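Local coordinates for protein BexL (Amycolatopsis orientalis, PDB 4XRW) that probably acts as a di-domain aromatase/cyclase, helping to cyclise and aromatise a polyketide intermediate in the biosynthesis of BE-7585A, at residues R68-A73 and N81-R86; P105-S110 and A130-G135; F173-T178 and F305-L310; V188-D193 and F241-I246; A255-H260 and H280-N285. One frame throughout, in Å; residues are numbered along the deposited sequence.

Contact 1: residues R68-A73 and N81-R86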
# COMPACT_ATOMS: atom_id res chain seq x y z
N ARG A 68 15.61 -3.00 -11.00
CA ARG A 68 14.59 -4.03 -10.92
C ARG A 68 13.90 -3.93 -9.57
O ARG A 68 14.55 -3.77 -8.54
CB ARG A 68 15.17 -5.42 -11.10
CG ARG A 68 15.82 -5.60 -12.44
CD ARG A 68 16.59 -6.93 -12.48
NE ARG A 68 15.68 -8.07 -12.33
CZ ARG A 68 15.91 -9.15 -11.59
NH1 ARG A 68 17.05 -9.29 -10.91
NH2 ARG A 68 15.00 -10.11 -11.53
N ILE A 69 12.57 -4.01 -9.59
CA ILE A 69 11.77 -3.84 -8.39
C ILE A 69 10.85 -5.04 -8.24
O ILE A 69 10.56 -5.76 -9.21
CB ILE A 69 10.93 -2.52 -8.39
CG1 ILE A 69 10.01 -2.45 -9.64
CG2 ILE A 69 11.85 -1.34 -8.29
CD1 ILE A 69 9.04 -1.31 -9.63
N ARG A 70 10.48 -5.29 -6.99
CA ARG A 70 9.55 -6.33 -6.60
C ARG A 70 8.33 -5.64 -6.01
O ARG A 70 8.45 -4.83 -5.09
CB ARG A 70 10.15 -7.32 -5.58
CG ARG A 70 9.22 -8.48 -5.34
CD ARG A 70 9.79 -9.56 -4.43
NE ARG A 70 11.06 -10.07 -4.93
CZ ARG A 70 11.18 -11.04 -5.83
NH1 ARG A 70 10.11 -11.64 -6.35
NH2 ARG A 70 12.40 -11.41 -6.23
N ILE A 71 7.18 -5.95 -6.59
CA ILE A 71 5.92 -5.31 -6.28
C ILE A 71 5.03 -6.35 -5.61
O ILE A 71 4.84 -7.45 -6.13
CB ILE A 71 5.23 -4.80 -7.53
CG1 ILE A 71 6.08 -3.75 -8.26
CG2 ILE A 71 3.88 -4.21 -7.19
CD1 ILE A 71 5.87 -3.77 -9.76
N TRP A 72 4.49 -6.00 -4.44
CA TRP A 72 3.45 -6.79 -3.81
C TRP A 72 2.11 -6.02 -3.94
O TRP A 72 2.01 -4.83 -3.60
CB TRP A 72 3.75 -7.05 -2.32
CG TRP A 72 4.89 -7.94 -2.00
CD1 TRP A 72 4.85 -9.29 -1.67
CD2 TRP A 72 6.24 -7.57 -1.96
NE1 TRP A 72 6.11 -9.74 -1.43
CE2 TRP A 72 6.99 -8.71 -1.62
CE3 TRP A 72 6.91 -6.37 -2.17
CZ2 TRP A 72 8.36 -8.68 -1.48
CZ3 TRP A 72 8.29 -6.35 -2.04
CH2 TRP A 72 8.99 -7.50 -1.70
N ALA A 73 1.07 -6.71 -4.40
CA ALA A 73 -0.23 -6.10 -4.61
C ALA A 73 -1.39 -7.06 -4.34
O ALA A 73 -1.21 -8.29 -4.26
CB ALA A 73 -0.34 -5.59 -6.03
N ASN A 81 3.19 -11.27 -5.65
CA ASN A 81 4.29 -10.39 -6.01
C ASN A 81 4.85 -10.76 -7.38
O ASN A 81 4.69 -11.88 -7.86
CB ASN A 81 5.39 -10.38 -4.93
CG ASN A 81 6.31 -11.56 -4.98
OD1 ASN A 81 7.15 -11.66 -5.87
ND2 ASN A 81 6.22 -12.42 -3.99
N TRP A 82 5.47 -9.76 -8.00
CA TRP A 82 6.16 -9.95 -9.29
C TRP A 82 7.28 -8.92 -9.39
O TRP A 82 7.38 -8.01 -8.57
CB TRP A 82 5.19 -9.83 -10.46
CG TRP A 82 4.65 -8.47 -10.71
CD1 TRP A 82 5.14 -7.52 -11.56
CD2 TRP A 82 3.48 -7.90 -10.11
NE1 TRP A 82 4.35 -6.40 -11.54
CE2 TRP A 82 3.32 -6.61 -10.65
CE3 TRP A 82 2.55 -8.36 -9.17
CZ2 TRP A 82 2.29 -5.76 -10.27
CZ3 TRP A 82 1.51 -7.52 -8.80
CH2 TRP A 82 1.38 -6.24 -9.36
N THR A 83 8.15 -9.10 -10.37
CA THR A 83 9.25 -8.17 -10.57
C THR A 83 9.09 -7.47 -11.92
O THR A 83 8.43 -7.98 -12.85
CB THR A 83 10.61 -8.88 -10.49
OG1 THR A 83 10.63 -9.98 -11.40
CG2 THR A 83 10.85 -9.42 -9.09
N SER A 84 9.65 -6.29 -11.95
CA SER A 84 9.59 -5.38 -13.07
C SER A 84 10.96 -4.73 -13.22
O SER A 84 11.62 -4.36 -12.22
CB SER A 84 8.50 -4.32 -12.84
OG SER A 84 8.33 -3.46 -13.97
N ARG A 85 11.38 -4.56 -14.46
CA ARG A 85 12.58 -3.81 -14.78
C ARG A 85 12.20 -2.47 -15.33
O ARG A 85 11.35 -2.40 -16.22
CB ARG A 85 13.44 -4.56 -15.80
CG ARG A 85 14.71 -3.85 -16.16
CD ARG A 85 15.55 -4.70 -17.09
NE ARG A 85 16.88 -4.12 -17.25
CZ ARG A 85 17.97 -4.57 -16.64
NH1 ARG A 85 17.93 -5.62 -15.82
NH2 ARG A 85 19.13 -3.96 -16.86
N ARG A 86 12.80 -1.41 -14.80
CA ARG A 86 12.45 -0.05 -15.22
C ARG A 86 13.69 0.75 -15.62
O ARG A 86 14.79 0.51 -15.12
CB ARG A 86 11.69 0.72 -14.14
CG ARG A 86 10.55 -0.06 -13.49
CD ARG A 86 9.55 0.88 -12.79
NE ARG A 86 10.20 1.68 -11.79
CZ ARG A 86 9.69 2.78 -11.23
NH1 ARG A 86 8.50 3.25 -11.59
NH2 ARG A 86 10.40 3.40 -10.33
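Strands R68-A73 and N81-R86 run antiparallel, 149° between their directions, and pair through four backbone bonds, I69 N and O with S84 and I71 N and O with W82. On the face bearing R70, W72, N81 and T83, the R70 chain bends at chi3 (-56°), turning its NH1 to N81 OD1 in a 3.0 Å hydrogen bond. The oxygen lies in the guanidinium plane while the amide stands at 86° to it. T83 CG2 sits over one guanidinium face, 3.6 Å from R70 NH1. A leucine in place of R70 would probably leave N81 OD1 without this donor and T83 CG2 without its flat cover. N81 CB lies over the five-membered ring of W72, 3.7 Å from its centroid, so one short residue serves both neighbours. On the other face, I71 CG2 lies over the six-membered ring of W82 at 4.1 Å from its centroid, and A73 CB meets W82 CH2 at 3.8 Å. Buried R86, beside I69 CD1, is satisfied by E67 and the carbonyls of V41 and A42. This is a beta hairpin of the curved antiparallel sheet of a helix-grip fold; a MES molecule, probably from the crystallisation liquor, lies beside A73 and may mark a pocket.

Contact 2: residues P105-S110 and A130-G135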
# COMPACT_ATOMS: atom_id res chain seq x y z
N PRO A 105 -1.89 -16.06 -21.61
CA PRO A 105 -1.31 -16.02 -22.96
C PRO A 105 -0.38 -14.81 -23.22
O PRO A 105 -0.02 -14.59 -24.38
CB PRO A 105 -2.56 -15.92 -23.84
CG PRO A 105 -3.44 -15.03 -23.03
CD PRO A 105 -3.22 -15.43 -21.58
N VAL A 106 0.02 -14.05 -22.19
CA VAL A 106 0.92 -12.93 -22.40
C VAL A 106 2.34 -13.48 -22.62
O VAL A 106 2.87 -14.18 -21.76
CB VAL A 106 0.96 -11.95 -21.22
CG1 VAL A 106 1.88 -10.78 -21.52
CG2 VAL A 106 -0.49 -11.44 -20.88
N ALA A 107 2.91 -13.13 -23.75
CA ALA A 107 4.31 -13.45 -24.06
C ALA A 107 5.23 -12.37 -23.53
O ALA A 107 6.32 -12.66 -23.02
CB ALA A 107 4.51 -13.60 -25.54
N GLU A 108 4.82 -11.11 -23.70
CA GLU A 108 5.49 -10.02 -23.01
C GLU A 108 4.59 -8.80 -22.86
O GLU A 108 3.65 -8.57 -23.62
CB GLU A 108 6.80 -9.66 -23.70
CG GLU A 108 6.69 -9.25 -25.15
CD GLU A 108 7.99 -8.61 -25.65
OE1 GLU A 108 8.88 -9.35 -26.14
OE2 GLU A 108 8.13 -7.36 -25.53
N MET A 109 4.89 -8.07 -21.80
CA MET A 109 4.16 -6.89 -21.39
C MET A 109 5.16 -5.82 -20.93
O MET A 109 5.90 -6.02 -19.95
CB MET A 109 3.21 -7.22 -20.26
CG MET A 109 2.40 -6.06 -19.72
SD MET A 109 1.21 -5.49 -20.94
CE MET A 109 0.28 -6.95 -21.27
N SER A 110 5.15 -4.70 -21.62
CA SER A 110 5.95 -3.54 -21.25
C SER A 110 5.12 -2.28 -21.39
O SER A 110 4.02 -2.30 -21.96
CB SER A 110 7.19 -3.44 -22.12
OG SER A 110 6.80 -3.27 -23.46
N ALA A 130 2.92 -2.01 -24.60
CA ALA A 130 3.27 -2.78 -25.77
C ALA A 130 3.23 -4.23 -25.35
O ALA A 130 3.87 -4.58 -24.36
CB ALA A 130 4.64 -2.39 -26.27
N TYR A 131 2.50 -5.07 -26.07
CA TYR A 131 2.38 -6.46 -25.67
C TYR A 131 2.18 -7.39 -26.83
O TYR A 131 1.77 -6.99 -27.93
CB TYR A 131 1.21 -6.63 -24.69
CG TYR A 131 -0.02 -5.90 -25.13
CD1 TYR A 131 -1.00 -6.52 -25.87
CD2 TYR A 131 -0.17 -4.56 -24.82
CE1 TYR A 131 -2.14 -5.82 -26.27
CE2 TYR A 131 -1.25 -3.87 -25.21
CZ TYR A 131 -2.24 -4.48 -25.94
OH TYR A 131 -3.31 -3.72 -26.30
N ARG A 132 2.45 -8.66 -26.56
CA ARG A 132 2.06 -9.68 -27.51
C ARG A 132 1.69 -10.96 -26.80
O ARG A 132 2.02 -11.18 -25.63
CB ARG A 132 3.15 -9.92 -28.55
CG ARG A 132 4.55 -10.11 -28.04
CD ARG A 132 5.49 -10.40 -29.22
NE ARG A 132 5.08 -11.60 -29.94
CZ ARG A 132 5.88 -12.35 -30.71
NH1 ARG A 132 7.16 -12.03 -30.87
NH2 ARG A 132 5.38 -13.42 -31.32
N ALA A 133 0.99 -11.79 -27.54
CA ALA A 133 0.47 -13.04 -27.04
C ALA A 133 1.44 -14.15 -27.42
O ALA A 133 2.19 -14.03 -28.39
CB ALA A 133 -0.94 -13.30 -27.62
N VAL A 134 1.41 -15.24 -26.66
CA VAL A 134 2.29 -16.37 -26.93
C VAL A 134 1.85 -16.96 -28.28
O VAL A 134 0.68 -17.24 -28.48
CB VAL A 134 2.22 -17.41 -25.81
CG1 VAL A 134 2.96 -18.67 -26.20
CG2 VAL A 134 2.77 -16.83 -24.49
N GLY A 135 2.78 -17.10 -29.22
CA GLY A 135 2.42 -17.61 -30.54
C GLY A 135 1.48 -16.71 -31.35
O GLY A 135 0.81 -17.18 -32.27
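M109 and Y131 lie side by side and point the same way, a non-hydrogen-bonded pair of antiparallel strands. M109 sets out with CG opposite its backbone N (chi1 179°), then bends at both later torsions, which brings CE to 3.6 Å from Y131 CB. Its sulfur is 5.2 Å from the Y131 ring centroid, an oblique Met-aromatic contact that a flexible thioether makes easily. Y131 OH continues to D145 on helix 138-166, which also packs on M109. On the opposite face E108 and R132 touch through their aliphatic parts, CG to CG at 3.7 Å, while their charged ends do not meet; R132 turns its NH2 to D136 instead. At E108 and R132 the strands form a classic beta bulge: A107 and E108 both face R132, whose O takes A107 N at 2.9 Å and E108 N only weakly. There strand 106-117 turns a corner. Beyond it, V134 N binds P105 O at 2.8 Å, and A107 CB touches V134 CG2 at 3.8 Å at the exposed margin.

Contact 3: residues F173-T178 and F305-L310; sequences FSFTDT and FVRTAL
V306 O accepts L310 N at 3.0 Å; the two residues are one turn apart on helix 299-326, so V306 and L310 face the same way, V306 reaching F173 and L310 reaching F175. Across the contact itself the meeting is of hydrocarbon and flat groups. F175 is at its centre. Its CG lies between the backbone N and the carbonyl carbon (chi1 64°), which sends the ring across to the helix, and R307 slides past it in the opposite direction with its chain extended. R307 CG rides over one face of the ring, 3.8 Å from the centroid. Farther along, the guanidinium lies at 20° to the ring plane and has F175 CB over its centre, R307 CZ to F175 CB being 3.6 Å. A long, flexible arginine suits this exposed border, since its methylenes shield the phenyl ring while the charged end stays near the surface. L310 CB comes at the ring edge, 3.7 Å from F175 CZ. F173 makes a looser contact, its CZ 4.2 Å from V306 CG1, which is near the plane of its ring. F175 also meets the ring of H280. Within this patch, where the first strand of a helix-grip sheet meets the long C-terminal helix, the contact rests on dispersion and desolvation, so the fit of F175 probably counts for much; D177 with S311 adds a directional bond beside it.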
# COMPACT_ATOMS: atom_id res chain seq x y z
N PHE A 173 -1.90 12.39 6.25
CA PHE A 173 -1.00 12.57 7.38
C PHE A 173 -0.42 11.23 7.78
O PHE A 173 -0.97 10.18 7.46
CB PHE A 173 -1.72 13.24 8.56
CG PHE A 173 -2.88 12.47 9.09
CD1 PHE A 173 -2.72 11.63 10.17
CD2 PHE A 173 -4.13 12.55 8.49
CE1 PHE A 173 -3.79 10.91 10.68
CE2 PHE A 173 -5.21 11.83 8.98
CZ PHE A 173 -5.03 11.00 10.09
N SER A 174 0.71 11.29 8.46
CA SER A 174 1.43 10.11 8.84
C SER A 174 1.95 10.32 10.25
O SER A 174 2.27 11.44 10.64
CB SER A 174 2.55 9.84 7.87
OG SER A 174 3.51 8.96 8.41
N PHE A 175 2.01 9.25 11.03
CA PHE A 175 2.53 9.37 12.40
C PHE A 175 3.08 8.01 12.84
O PHE A 175 2.70 6.98 12.29
CB PHE A 175 1.45 9.85 13.36
CG PHE A 175 0.30 8.91 13.51
CD1 PHE A 175 0.32 7.91 14.48
CD2 PHE A 175 -0.81 8.99 12.69
CE1 PHE A 175 -0.74 7.03 14.63
CE2 PHE A 175 -1.87 8.11 12.82
CZ PHE A 175 -1.83 7.13 13.79
N THR A 176 3.99 8.04 13.81
CA THR A 176 4.67 6.84 14.29
C THR A 176 4.65 6.76 15.83
O THR A 176 4.79 7.78 16.49
CB THR A 176 6.12 6.80 13.80
OG1 THR A 176 6.16 6.82 12.36
CG2 THR A 176 6.83 5.56 14.30
N ASP A 177 4.44 5.57 16.38
CA ASP A 177 4.61 5.34 17.83
C ASP A 177 5.76 4.37 18.02
O ASP A 177 5.89 3.43 17.26
CB ASP A 177 3.34 4.80 18.45
CG ASP A 177 2.25 5.84 18.55
OD1 ASP A 177 2.40 6.80 19.34
OD2 ASP A 177 1.24 5.68 17.87
N THR A 178 6.61 4.61 19.02
CA THR A 178 7.81 3.82 19.21
C THR A 178 7.85 3.35 20.66
O THR A 178 7.41 4.06 21.55
CB THR A 178 9.08 4.65 18.91
OG1 THR A 178 9.17 4.88 17.49
CG2 THR A 178 10.33 3.93 19.36
N PHE A 305 -9.45 12.18 15.46
CA PHE A 305 -10.27 11.04 15.84
C PHE A 305 -9.61 9.78 15.32
O PHE A 305 -9.43 8.79 16.05
CB PHE A 305 -11.68 11.20 15.26
CG PHE A 305 -12.59 10.04 15.50
CD1 PHE A 305 -13.31 9.94 16.68
CD2 PHE A 305 -12.78 9.07 14.53
CE1 PHE A 305 -14.18 8.89 16.90
CE2 PHE A 305 -13.64 8.01 14.74
CZ PHE A 305 -14.35 7.92 15.93
N VAL A 306 -9.22 9.82 14.06
CA VAL A 306 -8.60 8.68 13.42
C VAL A 306 -7.24 8.42 14.06
O VAL A 306 -6.93 7.28 14.40
CB VAL A 306 -8.48 8.88 11.88
CG1 VAL A 306 -7.60 7.83 11.26
CG2 VAL A 306 -9.86 8.82 11.23
N ARG A 307 -6.44 9.48 14.24
CA ARG A 307 -5.11 9.37 14.78
C ARG A 307 -5.10 8.78 16.17
O ARG A 307 -4.23 7.96 16.50
CB ARG A 307 -4.40 10.72 14.82
CG ARG A 307 -2.97 10.61 15.35
CD ARG A 307 -2.29 11.95 15.60
NE ARG A 307 -0.94 11.72 16.13
CZ ARG A 307 0.18 12.29 15.68
NH1 ARG A 307 0.14 13.16 14.67
NH2 ARG A 307 1.35 11.99 16.24
N THR A 308 -6.04 9.18 17.02
CA THR A 308 -6.05 8.61 18.36
C THR A 308 -6.48 7.15 18.36
O THR A 308 -5.88 6.35 19.07
CB THR A 308 -6.95 9.41 19.34
OG1 THR A 308 -8.31 9.43 18.88
CG2 THR A 308 -6.41 10.82 19.50
N ALA A 309 -7.48 6.78 17.58
CA ALA A 309 -7.92 5.40 17.53
C ALA A 309 -6.76 4.48 17.09
O ALA A 309 -6.46 3.48 17.74
CB ALA A 309 -9.11 5.23 16.61
N LEU A 310 -6.09 4.84 15.99
CA LEU A 310 -4.99 4.03 15.48
C LEU A 310 -3.80 4.00 16.43
O LEU A 310 -3.19 2.95 16.63
CB LEU A 310 -4.54 4.56 14.10
CG LEU A 310 -5.57 4.40 13.00
CD1 LEU A 310 -5.00 5.06 11.74
CD2 LEU A 310 -5.94 2.95 12.72

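Contact 4: residues V188-D193 and F241-I246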
# COMPACT_ATOMS: atom_id res chain seq x y z
N VAL A 188 10.20 -9.77 19.13
CA VAL A 188 9.21 -8.74 18.98
C VAL A 188 8.50 -8.90 17.62
O VAL A 188 7.27 -8.90 17.53
CB VAL A 188 9.85 -7.34 19.06
CG1 VAL A 188 8.79 -6.30 18.96
CG2 VAL A 188 10.67 -7.19 20.39
N TYR A 189 9.30 -9.05 16.58
CA TYR A 189 8.79 -9.37 15.25
C TYR A 189 7.80 -10.53 15.27
O TYR A 189 6.71 -10.44 14.71
CB TYR A 189 9.95 -9.72 14.31
CG TYR A 189 9.52 -10.24 12.94
CD1 TYR A 189 9.30 -9.35 11.88
CD2 TYR A 189 9.32 -11.58 12.73
CE1 TYR A 189 8.89 -9.84 10.61
CE2 TYR A 189 8.93 -12.07 11.49
CZ TYR A 189 8.73 -11.19 10.44
OH TYR A 189 8.34 -11.69 9.23
N ASP A 190 8.20 -11.66 15.88
CA ASP A 190 7.35 -12.85 15.91
C ASP A 190 6.02 -12.56 16.56
O ASP A 190 5.00 -13.09 16.13
CB ASP A 190 8.01 -14.01 16.67
CG ASP A 190 9.16 -14.68 15.89
OD1 ASP A 190 9.32 -14.49 14.66
OD2 ASP A 190 9.92 -15.44 16.53
N PHE A 191 5.99 -11.75 17.61
CA PHE A 191 4.72 -11.42 18.25
C PHE A 191 3.75 -10.72 17.27
O PHE A 191 2.56 -11.00 17.26
CB PHE A 191 4.96 -10.51 19.48
CG PHE A 191 3.72 -10.16 20.22
CD1 PHE A 191 2.94 -9.06 19.87
CD2 PHE A 191 3.31 -10.93 21.31
CE1 PHE A 191 1.80 -8.74 20.55
CE2 PHE A 191 2.16 -10.62 22.00
CZ PHE A 191 1.41 -9.51 21.64
N VAL A 192 4.28 -9.80 16.47
CA VAL A 192 3.42 -9.05 15.50
C VAL A 192 3.13 -9.89 14.22
O VAL A 192 2.04 -9.80 13.65
CB VAL A 192 4.07 -7.72 15.12
CG1 VAL A 192 3.19 -6.96 14.25
CG2 VAL A 192 4.36 -6.89 16.42
N ASP A 193 4.09 -10.70 13.80
CA ASP A 193 3.93 -11.58 12.63
C ASP A 193 2.86 -12.65 12.87
O ASP A 193 2.01 -12.91 12.02
CB ASP A 193 5.27 -12.23 12.30
CG ASP A 193 5.22 -13.14 11.07
OD1 ASP A 193 4.69 -12.72 10.01
OD2 ASP A 193 5.74 -14.27 11.17
N PHE A 241 8.97 -9.36 6.46
CA PHE A 241 10.41 -9.49 6.20
C PHE A 241 11.11 -9.83 7.54
O PHE A 241 11.34 -8.95 8.34
CB PHE A 241 10.96 -8.19 5.65
CG PHE A 241 10.34 -7.76 4.33
CD1 PHE A 241 10.87 -8.20 3.13
CD2 PHE A 241 9.24 -6.94 4.31
CE1 PHE A 241 10.30 -7.82 1.91
CE2 PHE A 241 8.66 -6.55 3.08
CZ PHE A 241 9.20 -7.00 1.89
N PRO A 242 11.38 -11.12 7.77
CA PRO A 242 12.01 -11.58 9.02
C PRO A 242 13.37 -10.95 9.20
O PRO A 242 14.10 -10.99 8.22
CB PRO A 242 12.17 -13.07 8.82
CG PRO A 242 11.21 -13.44 7.77
CD PRO A 242 11.00 -12.24 6.91
N HIS A 243 13.72 -10.33 10.34
CA HIS A 243 12.86 -10.09 11.48
C HIS A 243 12.81 -8.61 11.74
O HIS A 243 12.85 -8.18 12.88
CB HIS A 243 13.40 -10.82 12.72
CG HIS A 243 13.41 -12.30 12.57
ND1 HIS A 243 14.55 -13.01 12.29
CD2 HIS A 243 12.40 -13.21 12.62
CE1 HIS A 243 14.25 -14.30 12.18
NE2 HIS A 243 12.95 -14.44 12.38
N HIS A 244 12.67 -7.82 10.68
CA HIS A 244 12.83 -6.39 10.82
C HIS A 244 11.69 -5.49 10.32
O HIS A 244 11.65 -4.29 10.65
CB HIS A 244 14.15 -6.01 10.13
CG HIS A 244 14.13 -6.15 8.64
ND1 HIS A 244 13.82 -5.09 7.81
CD2 HIS A 244 14.40 -7.20 7.83
CE1 HIS A 244 13.89 -5.49 6.55
NE2 HIS A 244 14.24 -6.76 6.53
N ARG A 245 10.75 -6.03 9.55
CA ARG A 245 9.74 -5.18 8.98
C ARG A 245 8.51 -5.94 8.59
O ARG A 245 8.58 -7.03 8.08
CB ARG A 245 10.31 -4.47 7.75
CG ARG A 245 9.40 -3.44 7.14
CD ARG A 245 10.15 -2.73 5.98
NE ARG A 245 10.58 -3.66 4.94
CZ ARG A 245 11.64 -3.51 4.14
NH1 ARG A 245 12.41 -2.43 4.23
NH2 ARG A 245 11.92 -4.44 3.24
N ILE A 246 7.37 -5.31 8.84
CA ILE A 246 6.08 -5.79 8.35
C ILE A 246 5.35 -4.59 7.78
O ILE A 246 5.09 -3.60 8.49
CB ILE A 246 5.23 -6.46 9.44
CG1 ILE A 246 5.93 -7.67 10.01
CG2 ILE A 246 3.85 -6.85 8.89
CD1 ILE A 246 5.30 -8.19 11.23
O HOH W 1 10.68 -15.93 13.05
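This is an aromatic contact of a helix with a turn: Y189, on helix 185-193, lays its ring against the link between strands 231-241 and 245-250. Its chi1 of 173° swings the ring out from the helix, and one face receives two alpha carbons as CH-pi contacts, H243 CA at 3.8 Å and P242 CA at 4.0 Å from its centroid. H243 follows a cis peptide and, toward the CD2 rim of that face, brings its ring edge first at 85°, an offset edge-to-face pair with H243 CD2 3.5 Å from Y189 CD2. Y189 CB also lies against H243 O, a buried oxygen without a partner in the model. Branched I246 fills the buried side, CG1 3.7 Å from Y189 CE1, CD1 against V192 CG1. Outside, water 1 bridges D190 OD1 (2.6 Å) and H243 NE2 (2.8 Å), while D190 OD2 pairs with K186. F241 O takes H244 N and R245 N, a classic beta bulge in this helix-grip domain, covered by helix 185-193.

Contact 5: residues A255-H260 and H280-N285; sequences ALMTLH and HTVVLN
H260 and H280 meet rim to rim in the tightly packed part of this contact, NE2 of H260 hydrogen-bonded to ND1 of H280 at 3.0 Å, either able to donate, their ring planes only 17° apart. A chi1 of 173° swings the H260 imidazole along the strand toward its partner. Each ring uses its other nitrogen in a hydrogen bond too: H260 ND1 with Q250 OE1 and H280 NE2 with S314 OG. A phenylalanine in place of H260 would probably leave both H280 ND1 and Q250 OE1 without their mates in this buried setting. Next in the strand is a classic beta bulge, T258 and L259 facing V283. V283 O takes T258 N at 2.8 Å, with weak bonds from T258 OG1 and L259 N, and branched V283 packs its CG2 3.9 Å from L259 CB. N285 also packs closely, its CB 3.4 Å from T258 CG2 and its N bonded to L256 O at 2.9 Å. The more open side is at exposed A255, where a water links N285 ND2 to M257 O, as suits a polar residue where the strand ends. The chemistry implies that a run of hydrogen-bonded polar side chains, from Q250 through buried H260 and H280 to S314, ties three strands to helix 299-326.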
# COMPACT_ATOMS: atom_id res chain seq x y z
N ALA A 255 -15.72 4.51 6.71
CA ALA A 255 -16.21 5.67 5.96
C ALA A 255 -15.24 6.85 5.96
O ALA A 255 -15.21 7.59 4.99
CB ALA A 255 -17.56 6.13 6.51
N LEU A 256 -14.45 7.01 7.02
CA LEU A 256 -13.56 8.19 7.17
C LEU A 256 -12.21 8.13 6.48
O LEU A 256 -11.50 9.15 6.41
CB LEU A 256 -13.26 8.48 8.65
CG LEU A 256 -14.30 9.11 9.58
CD1 LEU A 256 -13.62 9.50 10.88
CD2 LEU A 256 -14.99 10.33 8.93
N MET A 257 -11.81 6.96 5.99
CA MET A 257 -10.49 6.81 5.37
C MET A 257 -10.63 6.36 3.93
O MET A 257 -11.38 5.44 3.61
CB MET A 257 -9.61 5.81 6.16
CG MET A 257 -9.32 6.18 7.61
SD MET A 257 -8.11 5.10 8.41
CE MET A 257 -9.05 3.61 8.42
N THR A 258 -9.90 7.03 3.05
CA THR A 258 -9.77 6.57 1.68
C THR A 258 -8.53 5.69 1.53
O THR A 258 -8.46 4.90 0.59
CB THR A 258 -9.67 7.74 0.71
OG1 THR A 258 -8.57 8.56 1.09
CG2 THR A 258 -10.91 8.55 0.75
N LEU A 259 -7.57 5.82 2.44
CA LEU A 259 -6.38 4.99 2.44
C LEU A 259 -5.89 4.82 3.86
O LEU A 259 -5.94 5.75 4.65
CB LEU A 259 -5.27 5.61 1.57
CG LEU A 259 -3.91 4.89 1.66
CD1 LEU A 259 -3.47 4.40 0.31
CD2 LEU A 259 -2.86 5.74 2.32
N HIS A 260 -5.38 3.64 4.16
CA HIS A 260 -4.68 3.41 5.40
C HIS A 260 -3.61 2.36 5.16
O HIS A 260 -3.93 1.20 4.90
CB HIS A 260 -5.63 2.96 6.51
CG HIS A 260 -4.92 2.56 7.76
ND1 HIS A 260 -5.35 1.55 8.60
CD2 HIS A 260 -3.77 3.02 8.30
CE1 HIS A 260 -4.50 1.41 9.59
NE2 HIS A 260 -3.53 2.29 9.44
N HIS A 280 1.82 4.82 10.67
CA HIS A 280 0.59 4.84 9.93
C HIS A 280 0.56 6.00 8.96
O HIS A 280 0.95 7.05 9.30
CB HIS A 280 -0.61 5.00 10.83
CG HIS A 280 -0.76 3.93 11.86
ND1 HIS A 280 -1.62 2.87 11.71
CD2 HIS A 280 -0.22 3.80 13.08
CE1 HIS A 280 -1.55 2.11 12.78
NE2 HIS A 280 -0.71 2.66 13.62
N THR A 281 0.07 5.74 7.77
CA THR A 281 -0.26 6.79 6.80
C THR A 281 -1.75 6.71 6.47
O THR A 281 -2.32 5.63 6.12
CB THR A 281 0.59 6.68 5.51
OG1 THR A 281 1.96 7.01 5.79
CG2 THR A 281 0.06 7.65 4.45
N VAL A 282 -2.42 7.86 6.59
CA VAL A 282 -3.84 7.93 6.34
C VAL A 282 -4.17 9.03 5.34
O VAL A 282 -3.57 10.09 5.38
CB VAL A 282 -4.64 8.21 7.64
CG1 VAL A 282 -6.13 8.30 7.35
CG2 VAL A 282 -4.40 7.11 8.67
N VAL A 283 -5.12 8.74 4.45
CA VAL A 283 -5.80 9.77 3.66
C VAL A 283 -7.26 9.80 4.08
O VAL A 283 -7.95 8.78 4.07
CB VAL A 283 -5.71 9.51 2.14
CG1 VAL A 283 -6.43 10.61 1.36
CG2 VAL A 283 -4.27 9.40 1.70
N LEU A 284 -7.75 10.98 4.45
CA LEU A 284 -9.14 11.11 4.87
C LEU A 284 -10.14 11.17 3.73
O LEU A 284 -9.83 11.58 2.62
CB LEU A 284 -9.31 12.36 5.74
CG LEU A 284 -8.61 12.34 7.07
CD1 LEU A 284 -8.72 13.72 7.73
CD2 LEU A 284 -9.22 11.28 7.94
N ASN A 285 -11.35 10.72 4.02
CA ASN A 285 -12.48 10.78 3.11
C ASN A 285 -13.35 11.90 3.66
O ASN A 285 -14.02 11.73 4.67
CB ASN A 285 -13.24 9.45 3.09
CG ASN A 285 -14.26 9.37 2.00
OD1 ASN A 285 -14.62 10.37 1.39
ND2 ASN A 285 -14.76 8.16 1.75
O HOH W 2 -13.68 5.29 2.58

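Overall arrangement
Contacts 1 and 2 belong to the sheet of the first half of the chain, contacts 3, 4 and 5 to that of the second. Contacts 2 and 5 are hairpins at matching sheet positions, each with a classic bulge, yet contact 2 is a surface contact whose charged ends look outward, whereas contact 5 is buried and joins histidines. Contacts 3 and 5 lie side by side, on neighbouring strands 172-181 and 274-284, whose backbones probably hydrogen-bond there. Contacts 3 and 4 join helices to the second sheet mainly through aromatic and aliphatic groups. Contact 1 is partly buried and arginine-rich; its W72 meets F241 of contact 4, linking the two halves.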